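Long-range contacts in putative amidohydrolase (Unidentified, PDB 3MKV), which probably hydrolyses dipeptides with a carboxy-terminal proline, acting as a zinc-dependent prolidase of the amidohydrolase superfamily: residues L13-D17 and L369-V373; S132-L136 and A180-E184; A171-V177 and Y212-E216. One frame throughout, in Å; residues are numbered along the deposited sequence.

Contact 1 of 3, residues L13-D17 and L369-V373; sequences LLDPD and LGRIV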
loop_
_atom_site.group_PDB
_atom_site.type_symbol
_atom_site.label_atom_id
_atom_site.label_comp_id
_atom_site.label_asym_id
_atom_site.label_seq_id
_atom_site.Cartn_x
_atom_site.Cartn_y
_atom_site.Cartn_z
ATOM N N LEU A 13 37.087 4.809 -52.852
ATOM C CA LEU A 13 35.766 4.767 -52.249
ATOM C C LEU A 13 35.432 3.334 -51.932
ATOM O O LEU A 13 35.550 2.470 -52.790
ATOM C CB LEU A 13 34.714 5.314 -53.209
ATOM C CG LEU A 13 33.277 5.262 -52.699
ATOM C CD1 LEU A 13 33.189 5.901 -51.322
ATOM C CD2 LEU A 13 32.342 5.945 -53.669
ATOM N N LEU A 14 35.028 3.079 -50.694
ATOM C CA LEU A 14 34.609 1.744 -50.292
ATOM C C LEU A 14 33.094 1.656 -50.392
ATOM O O LEU A 14 32.368 2.330 -49.656
ATOM C CB LEU A 14 35.073 1.450 -48.871
ATOM C CG LEU A 14 35.067 -0.006 -48.413
ATOM C CD1 LEU A 14 35.872 -0.133 -47.126
ATOM C CD2 LEU A 14 33.638 -0.537 -48.234
ATOM N N ASP A 15 32.634 0.856 -51.346
ATOM C CA ASP A 15 31.223 0.606 -51.551
ATOM C C ASP A 15 31.011 -0.835 -51.133
ATOM O O ASP A 15 31.406 -1.764 -51.848
ATOM C CB ASP A 15 30.842 0.811 -53.018
ATOM C CG ASP A 15 29.338 0.716 -53.253
ATOM O OD1 ASP A 15 28.699 -0.178 -52.663
ATOM O OD2 ASP A 15 28.794 1.532 -54.029
ATOM N N PRO A 16 30.405 -1.021 -49.954
ATOM C CA PRO A 16 30.382 -2.304 -49.244
ATOM C C PRO A 16 29.821 -3.475 -50.048
ATOM O O PRO A 16 30.011 -4.625 -49.653
ATOM C CB PRO A 16 29.518 -2.012 -48.013
ATOM C CG PRO A 16 29.624 -0.519 -47.827
ATOM C CD PRO A 16 29.703 0.041 -49.210
ATOM N N ASP A 17 29.150 -3.206 -51.165
ATOM C CA ASP A 17 28.723 -4.307 -52.027
ATOM C C ASP A 17 29.592 -4.490 -53.266
ATOM O O ASP A 17 29.156 -5.078 -54.250
ATOM C CB ASP A 17 27.233 -4.226 -52.388
ATOM C CG ASP A 17 26.644 -2.860 -52.138
ATOM O OD1 ASP A 17 25.466 -2.657 -52.487
ATOM O OD2 ASP A 17 27.353 -1.996 -51.588
ATOM N N LEU A 369 21.941 4.686 -44.148
ATOM C CA LEU A 369 23.225 4.545 -43.470
ATOM C C LEU A 369 24.004 3.357 -44.064
ATOM O O LEU A 369 23.463 2.596 -44.867
ATOM C CB LEU A 369 23.032 4.339 -41.958
ATOM C CG LEU A 369 22.273 5.363 -41.094
ATOM C CD1 LEU A 369 22.030 4.804 -39.695
ATOM C CD2 LEU A 369 22.982 6.706 -41.006
ATOM N N GLY A 370 25.269 3.207 -43.664
ATOM C CA GLY A 370 26.106 2.094 -44.090
ATOM C C GLY A 370 26.554 2.109 -45.543
ATOM O O GLY A 370 27.261 1.201 -45.988
ATOM N N ARG A 371 26.141 3.134 -46.285
ATOM C CA ARG A 371 26.484 3.271 -47.699
ATOM C C ARG A 371 26.612 4.747 -48.069
ATOM O O ARG A 371 25.722 5.550 -47.779
ATOM C CB ARG A 371 25.397 2.636 -48.573
ATOM C CG ARG A 371 25.502 1.128 -48.755
ATOM C CD ARG A 371 26.086 0.742 -50.116
ATOM N NE ARG A 371 25.434 1.453 -51.216
ATOM C CZ ARG A 371 25.393 1.024 -52.478
ATOM N NH1 ARG A 371 25.952 -0.130 -52.816
ATOM N NH2 ARG A 371 24.780 1.752 -53.403
ATOM N N ILE A 372 27.712 5.102 -48.725
ATOM C CA ILE A 372 27.879 6.467 -49.222
ATOM C C ILE A 372 27.135 6.665 -50.547
ATOM O O ILE A 372 27.705 6.478 -51.623
ATOM C CB ILE A 372 29.366 6.833 -49.383
ATOM C CG1 ILE A 372 30.043 6.917 -48.015
ATOM C CG2 ILE A 372 29.515 8.148 -50.120
ATOM C CD1 ILE A 372 31.541 6.753 -48.079
ATOM N N VAL A 373 25.856 7.029 -50.449
ATOM C CA VAL A 373 24.994 7.232 -51.609
ATOM C C VAL A 373 24.209 8.524 -51.444
ATOM O O VAL A 373 23.981 8.971 -50.322
ATOM C CB VAL A 373 23.966 6.083 -51.784
ATOM C CG1 VAL A 373 24.640 4.804 -52.228
ATOM C CG2 VAL A 373 23.169 5.867 -50.498
HETATM O O HOH W 1 29.766 3.558 -49.812
#
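A salt-bridge network ties two loops together where the small beta domain, built from both ends of the chain, meets the barrel. Asp15 and Asp17 sit in the loop leaving strand 12-13, and Arg371 in the loop leading to strand 380-383. The place of Arg371 NH1 is less certain in the model; as built, Asp15 OD1 lies 2.8 Å from Arg371 NH1. Asp17 brings both its oxygens to the same nitrogen: Asp17 OD1 is 2.6 Å from Arg371 NH1, and Arg371 NH1 donates a hydrogen bond to Asp17 OD2, also at 2.6 Å. Pro16 CD packs on Arg371 CD at 3.8 Å, and the proline also touches Thr356 and Ile357 of helix 348-362. Toward the interior the contact turns apolar: Leu13 CD1 meets Ile372 CD1 at 3.7 Å, with Phe25 and Ile27 of strand 25-30 close by. Between the two zones, water 1 bridges the backbones, donating to Leu14 O (2.9 Å) and accepting from Ile372 N (2.8 Å), Ile372 being the centre of an inverse gamma turn. Two carboxylates converging on one guanidinium imply that the arginine offsets a local concentration of negative charge.

Contact 2 of 3, residues S132-L136 and A180-E184; sequences SGRAL and AVREE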
loop_
_atom_site.group_PDB
_atom_site.type_symbol
_atom_site.label_atom_id
_atom_site.label_comp_id
_atom_site.label_asym_id
_atom_site.label_seq_id
_atom_site.Cartn_x
_atom_site.Cartn_y
_atom_site.Cartn_z
ATOM N N SER A 132 17.371 0.770 -26.703
ATOM C CA SER A 132 16.407 -0.247 -26.320
ATOM C C SER A 132 15.649 0.118 -25.044
ATOM O O SER A 132 14.648 -0.513 -24.720
ATOM C CB SER A 132 17.129 -1.571 -26.080
ATOM O OG SER A 132 17.624 -2.116 -27.288
ATOM N N GLY A 133 16.133 1.130 -24.325
ATOM C CA GLY A 133 15.691 1.371 -22.959
ATOM C C GLY A 133 16.234 0.263 -22.063
ATOM O O GLY A 133 17.389 -0.150 -22.194
ATOM N N ARG A 134 15.405 -0.234 -21.154
ATOM C CA ARG A 134 15.816 -1.348 -20.310
ATOM C C ARG A 134 15.443 -2.694 -20.928
ATOM O O ARG A 134 14.340 -2.870 -21.435
ATOM C CB ARG A 134 15.198 -1.222 -18.923
ATOM C CG ARG A 134 15.868 -0.176 -18.066
ATOM C CD ARG A 134 15.066 0.054 -16.798
ATOM N NE ARG A 134 13.826 0.792 -17.042
ATOM C CZ ARG A 134 12.788 0.787 -16.210
ATOM N NH1 ARG A 134 12.840 0.067 -15.101
ATOM N NH2 ARG A 134 11.700 1.490 -16.483
ATOM N N ALA A 135 16.377 -3.635 -20.882
ATOM C CA ALA A 135 16.123 -4.992 -21.332
ATOM C C ALA A 135 15.034 -5.630 -20.481
ATOM O O ALA A 135 15.042 -5.501 -19.256
ATOM C CB ALA A 135 17.393 -5.804 -21.236
ATOM N N LEU A 136 14.102 -6.325 -21.121
ATOM C CA LEU A 136 13.090 -7.080 -20.378
ATOM C C LEU A 136 13.603 -8.463 -19.970
ATOM O O LEU A 136 14.087 -9.235 -20.784
ATOM C CB LEU A 136 11.796 -7.204 -21.177
ATOM C CG LEU A 136 10.741 -6.109 -20.956
ATOM C CD1 LEU A 136 11.295 -4.711 -21.177
ATOM C CD2 LEU A 136 9.548 -6.346 -21.857
ATOM N N ALA A 180 5.140 -3.097 -19.624
ATOM C CA ALA A 180 6.544 -2.742 -19.649
ATOM C C ALA A 180 6.961 -2.259 -21.033
ATOM O O ALA A 180 7.580 -1.205 -21.169
ATOM C CB ALA A 180 7.395 -3.926 -19.211
ATOM N N VAL A 181 6.620 -3.014 -22.068
ATOM C CA VAL A 181 7.023 -2.624 -23.412
ATOM C C VAL A 181 6.385 -1.305 -23.771
ATOM O O VAL A 181 7.011 -0.453 -24.385
ATOM C CB VAL A 181 6.622 -3.670 -24.458
ATOM C CG1 VAL A 181 6.726 -3.083 -25.867
ATOM C CG2 VAL A 181 7.486 -4.917 -24.316
ATOM N N ARG A 182 5.125 -1.137 -23.390
ATOM C CA ARG A 182 4.407 0.092 -23.694
ATOM C C ARG A 182 5.066 1.276 -22.989
ATOM O O ARG A 182 5.183 2.364 -23.561
ATOM C CB ARG A 182 2.927 -0.040 -23.324
ATOM C CG ARG A 182 2.145 -0.963 -24.265
ATOM C CD ARG A 182 0.736 -1.225 -23.739
ATOM N NE ARG A 182 -0.019 -2.074 -24.648
ATOM C CZ ARG A 182 -1.203 -2.613 -24.380
ATOM N NH1 ARG A 182 -1.807 -2.379 -23.224
ATOM N NH2 ARG A 182 -1.797 -3.365 -25.290
ATOM N N GLU A 183 5.528 1.048 -21.765
ATOM C CA GLU A 183 6.284 2.054 -21.011
ATOM C C GLU A 183 7.608 2.445 -21.674
ATOM O O GLU A 183 7.923 3.632 -21.789
ATOM C CB GLU A 183 6.534 1.567 -19.574
ATOM C CG GLU A 183 5.227 1.377 -18.798
ATOM C CD GLU A 183 5.437 0.888 -17.384
ATOM O OE1 GLU A 183 6.598 0.844 -16.941
ATOM O OE2 GLU A 183 4.435 0.541 -16.714
ATOM N N GLU A 184 8.380 1.453 -22.106
ATOM C CA GLU A 184 9.659 1.724 -22.728
ATOM C C GLU A 184 9.452 2.487 -24.030
ATOM O O GLU A 184 10.177 3.438 -24.337
ATOM C CB GLU A 184 10.446 0.425 -22.982
ATOM C CG GLU A 184 10.899 -0.317 -21.725
ATOM C CD GLU A 184 11.654 0.565 -20.738
ATOM O OE1 GLU A 184 12.591 1.280 -21.160
ATOM O OE2 GLU A 184 11.311 0.536 -19.533
HETATM O O HOH W 2 13.827 2.872 -19.432
HETATM O O HOH W 3 8.945 2.323 -15.425
#
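The two backbones run in opposite senses: Gly133 CA comes within 6.0 Å of Glu184 CA, and Leu136 CA faces Ala180 CA at 7.9 Å. Residues 180-184 are helical throughout, whereas 132-136 is a turn that enters a strand at Ala135. Gly133, with phi/psi of 70/-138°, lies with its CA 3.6 Å from Glu184 OE1; a CB there would run into that oxygen. Glu184 folds its side chain (chi1 and chi2 both m) onto the turn, so that Arg134 N donates to Glu184 OE1 at 3.2 Å, and Arg134 NH2 forms a salt bridge with Glu184 OE2, also 3.2 Å. This is the TIM-barrel theme of a helix laid against strands: strand 135-137 pairs in parallel with 168-170, and helix 174-187, which follows 168-170, leads on toward the zinc ligand Lys193. Arg169 of strand 168-170 is a second partner of Glu184 OE2. Water 2 accepts from Arg134 NE (3.2 Å) and donates to Glu184 OE1 (2.7 Å). Past this polar group the contact is greasy: Leu136 CD2 lies 3.5 Å from Val181 CG2 and 4.2 Å from Ala180 CB, and both Leu136 and Val181 also touch Ile220 of helix 214-225.

Contact 3 of 3, residues A171-V177 and Y212-E216; sequences ADGVDEV and YSEDE
Helices 174-187 and 214-225 start side by side, with Gly173 and Ser213 at their N-caps. Val174 CA and Glu216 CA are 5.1 Å apart, Asp172 CA and Tyr212 CA 7.9 Å. Gly173 has a positive phi (phi/psi 92/146°) that would jam a CB against Asp172 O, hence glycine here; Val177 N donates to Gly173 O at 2.9 Å. Ser213 (chi1 p) and Glu216 (chi1 m, chi2 t) form a capping box: Glu216 N gives to Ser213 OG at 3.2 Å, Ser213 N and Ser213 OG to Glu216 OE2 at 2.7 and 2.6 Å. Gly173 N donates to Glu216 OE1 at 2.8 Å, Asp172 N to Glu176 OE2 at 2.9 Å. Tyr212, also at positive phi (78/153°) and chi1 m, sets its OH 2.9 Å from Ala171 O and its CE2 3.9 Å from Val177 CG1. Arg182 of a neighbouring subunit reaches Glu216 OE1 and Asp172 OD1, while Thr139 bonds Asp172 OD2. One glutamate serves amides at both helix starts while its charge faces an arginine across a subunit interface.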
loop_
_atom_site.group_PDB
_atom_site.type_symbol
_atom_site.label_atom_id
_atom_site.label_comp_id
_atom_site.label_asym_id
_atom_site.label_seq_id
_atom_site.Cartn_x
_atom_site.Cartn_y
_atom_site.Cartn_z
ATOM N N ALA A 171 10.066 -8.379 -15.265
ATOM C CA ALA A 171 8.662 -8.383 -15.639
ATOM C C ALA A 171 8.237 -9.821 -15.963
ATOM O O ALA A 171 8.941 -10.536 -16.681
ATOM C CB ALA A 171 8.423 -7.452 -16.845
ATOM N N ASP A 172 7.093 -10.240 -15.424
ATOM C CA ASP A 172 6.603 -11.601 -15.630
ATOM C C ASP A 172 5.134 -11.567 -15.968
ATOM O O ASP A 172 4.355 -10.830 -15.362
ATOM C CB ASP A 172 6.800 -12.449 -14.375
ATOM C CG ASP A 172 8.248 -12.513 -13.933
ATOM O OD1 ASP A 172 9.019 -13.347 -14.465
ATOM O OD2 ASP A 172 8.610 -11.737 -13.033
ATOM N N GLY A 173 4.758 -12.375 -16.947
ATOM C CA GLY A 173 3.372 -12.507 -17.302
ATOM C C GLY A 173 3.018 -11.539 -18.393
ATOM O O GLY A 173 3.547 -10.434 -18.442
ATOM N N VAL A 174 2.101 -11.972 -19.253
ATOM C CA VAL A 174 1.698 -11.219 -20.434
ATOM C C VAL A 174 1.327 -9.783 -20.111
ATOM O O VAL A 174 1.683 -8.860 -20.848
ATOM C CB VAL A 174 0.541 -11.924 -21.159
ATOM C CG1 VAL A 174 0.067 -11.109 -22.299
ATOM C CG2 VAL A 174 1.005 -13.283 -21.657
ATOM N N ASP A 175 0.618 -9.586 -19.006
ATOM C CA ASP A 175 0.185 -8.241 -18.647
ATOM C C ASP A 175 1.380 -7.384 -18.265
ATOM O O ASP A 175 1.503 -6.256 -18.727
ATOM C CB ASP A 175 -0.866 -8.259 -17.526
ATOM C CG ASP A 175 -2.255 -8.614 -18.035
ATOM O OD1 ASP A 175 -3.169 -8.783 -17.197
ATOM O OD2 ASP A 175 -2.434 -8.728 -19.270
ATOM N N GLU A 176 2.261 -7.917 -17.427
ATOM C CA GLU A 176 3.449 -7.184 -17.013
ATOM C C GLU A 176 4.355 -6.849 -18.188
ATOM O O GLU A 176 4.920 -5.760 -18.243
ATOM C CB GLU A 176 4.233 -7.952 -15.959
ATOM C CG GLU A 176 3.690 -7.812 -14.553
ATOM C CD GLU A 176 4.699 -8.202 -13.486
ATOM O OE1 GLU A 176 4.262 -8.550 -12.366
ATOM O OE2 GLU A 176 5.926 -8.154 -13.754
ATOM N N VAL A 177 4.491 -7.765 -19.140
ATOM C CA VAL A 177 5.411 -7.539 -20.258
ATOM C C VAL A 177 4.805 -6.646 -21.332
ATOM O O VAL A 177 5.523 -5.981 -22.073
ATOM C CB VAL A 177 5.953 -8.866 -20.870
ATOM C CG1 VAL A 177 6.577 -9.711 -19.793
ATOM C CG2 VAL A 177 4.836 -9.643 -21.584
ATOM N N TYR A 212 11.645 -16.518 -20.523
ATOM C CA TYR A 212 10.254 -16.242 -20.885
ATOM C C TYR A 212 9.538 -17.436 -21.496
ATOM O O TYR A 212 10.153 -18.311 -22.103
ATOM C CB TYR A 212 10.152 -15.031 -21.839
ATOM C CG TYR A 212 10.234 -13.693 -21.130
ATOM C CD1 TYR A 212 11.143 -12.710 -21.533
ATOM C CD2 TYR A 212 9.428 -13.427 -20.040
ATOM C CE1 TYR A 212 11.225 -11.500 -20.881
ATOM C CE2 TYR A 212 9.501 -12.216 -19.378
ATOM C CZ TYR A 212 10.398 -11.255 -19.793
ATOM O OH TYR A 212 10.449 -10.056 -19.103
ATOM N N SER A 213 8.224 -17.454 -21.324
ATOM C CA SER A 213 7.351 -18.369 -22.039
ATOM C C SER A 213 7.102 -17.821 -23.439
ATOM O O SER A 213 7.320 -16.638 -23.692
ATOM C CB SER A 213 6.011 -18.471 -21.310
ATOM O OG SER A 213 5.303 -17.238 -21.366
ATOM N N GLU A 214 6.613 -18.676 -24.331
ATOM C CA GLU A 214 6.264 -18.272 -25.690
ATOM C C GLU A 214 5.091 -17.287 -25.753
ATOM O O GLU A 214 4.984 -16.482 -26.682
ATOM C CB GLU A 214 5.959 -19.511 -26.517
ATOM C CG GLU A 214 7.146 -20.472 -26.579
ATOM C CD GLU A 214 6.959 -21.556 -27.611
ATOM O OE1 GLU A 214 7.701 -22.559 -27.553
ATOM O OE2 GLU A 214 6.059 -21.409 -28.471
ATOM N N ASP A 215 4.209 -17.367 -24.762
ATOM C CA ASP A 215 3.123 -16.415 -24.614
ATOM C C ASP A 215 3.637 -15.008 -24.326
ATOM O O ASP A 215 3.100 -14.024 -24.845
ATOM C CB ASP A 215 2.203 -16.847 -23.473
ATOM C CG ASP A 215 1.231 -17.944 -23.881
ATOM O OD1 ASP A 215 0.655 -17.863 -24.989
ATOM O OD2 ASP A 215 1.033 -18.881 -23.077
ATOM N N GLU A 216 4.647 -14.909 -23.465
ATOM C CA GLU A 216 5.259 -13.607 -23.167
ATOM C C GLU A 216 5.996 -13.061 -24.388
ATOM O O GLU A 216 5.736 -11.942 -24.809
ATOM C CB GLU A 216 6.188 -13.677 -21.943
ATOM C CG GLU A 216 5.466 -13.812 -20.596
ATOM C CD GLU A 216 6.299 -14.551 -19.561
ATOM O OE1 GLU A 216 6.462 -14.044 -18.422
ATOM O OE2 GLU A 216 6.800 -15.647 -19.890
#

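Along the chain the segments come as 13-17, 132-136, 171-177, 180-184, 212-216 and 369-373, so contact 1 joins the outermost pieces and brackets the other two, whose segments alternate. Contacts 2 and 3 share helix 174-187, with centres 13 Å apart, and touch where Leu136 C lies 3.6 Å from Tyr212 OH; contact 3 engages the start of that helix and contact 2 its middle. Contact 1 lies across the chain's centre, its centre 33 Å from that of contact 2 and 40 Å from that of contact 3, at the beta domain. Contact 3 also belongs to the assembly: Arg182, from the helix in contact 2, pairs with Asp172 and Glu216 of another subunit.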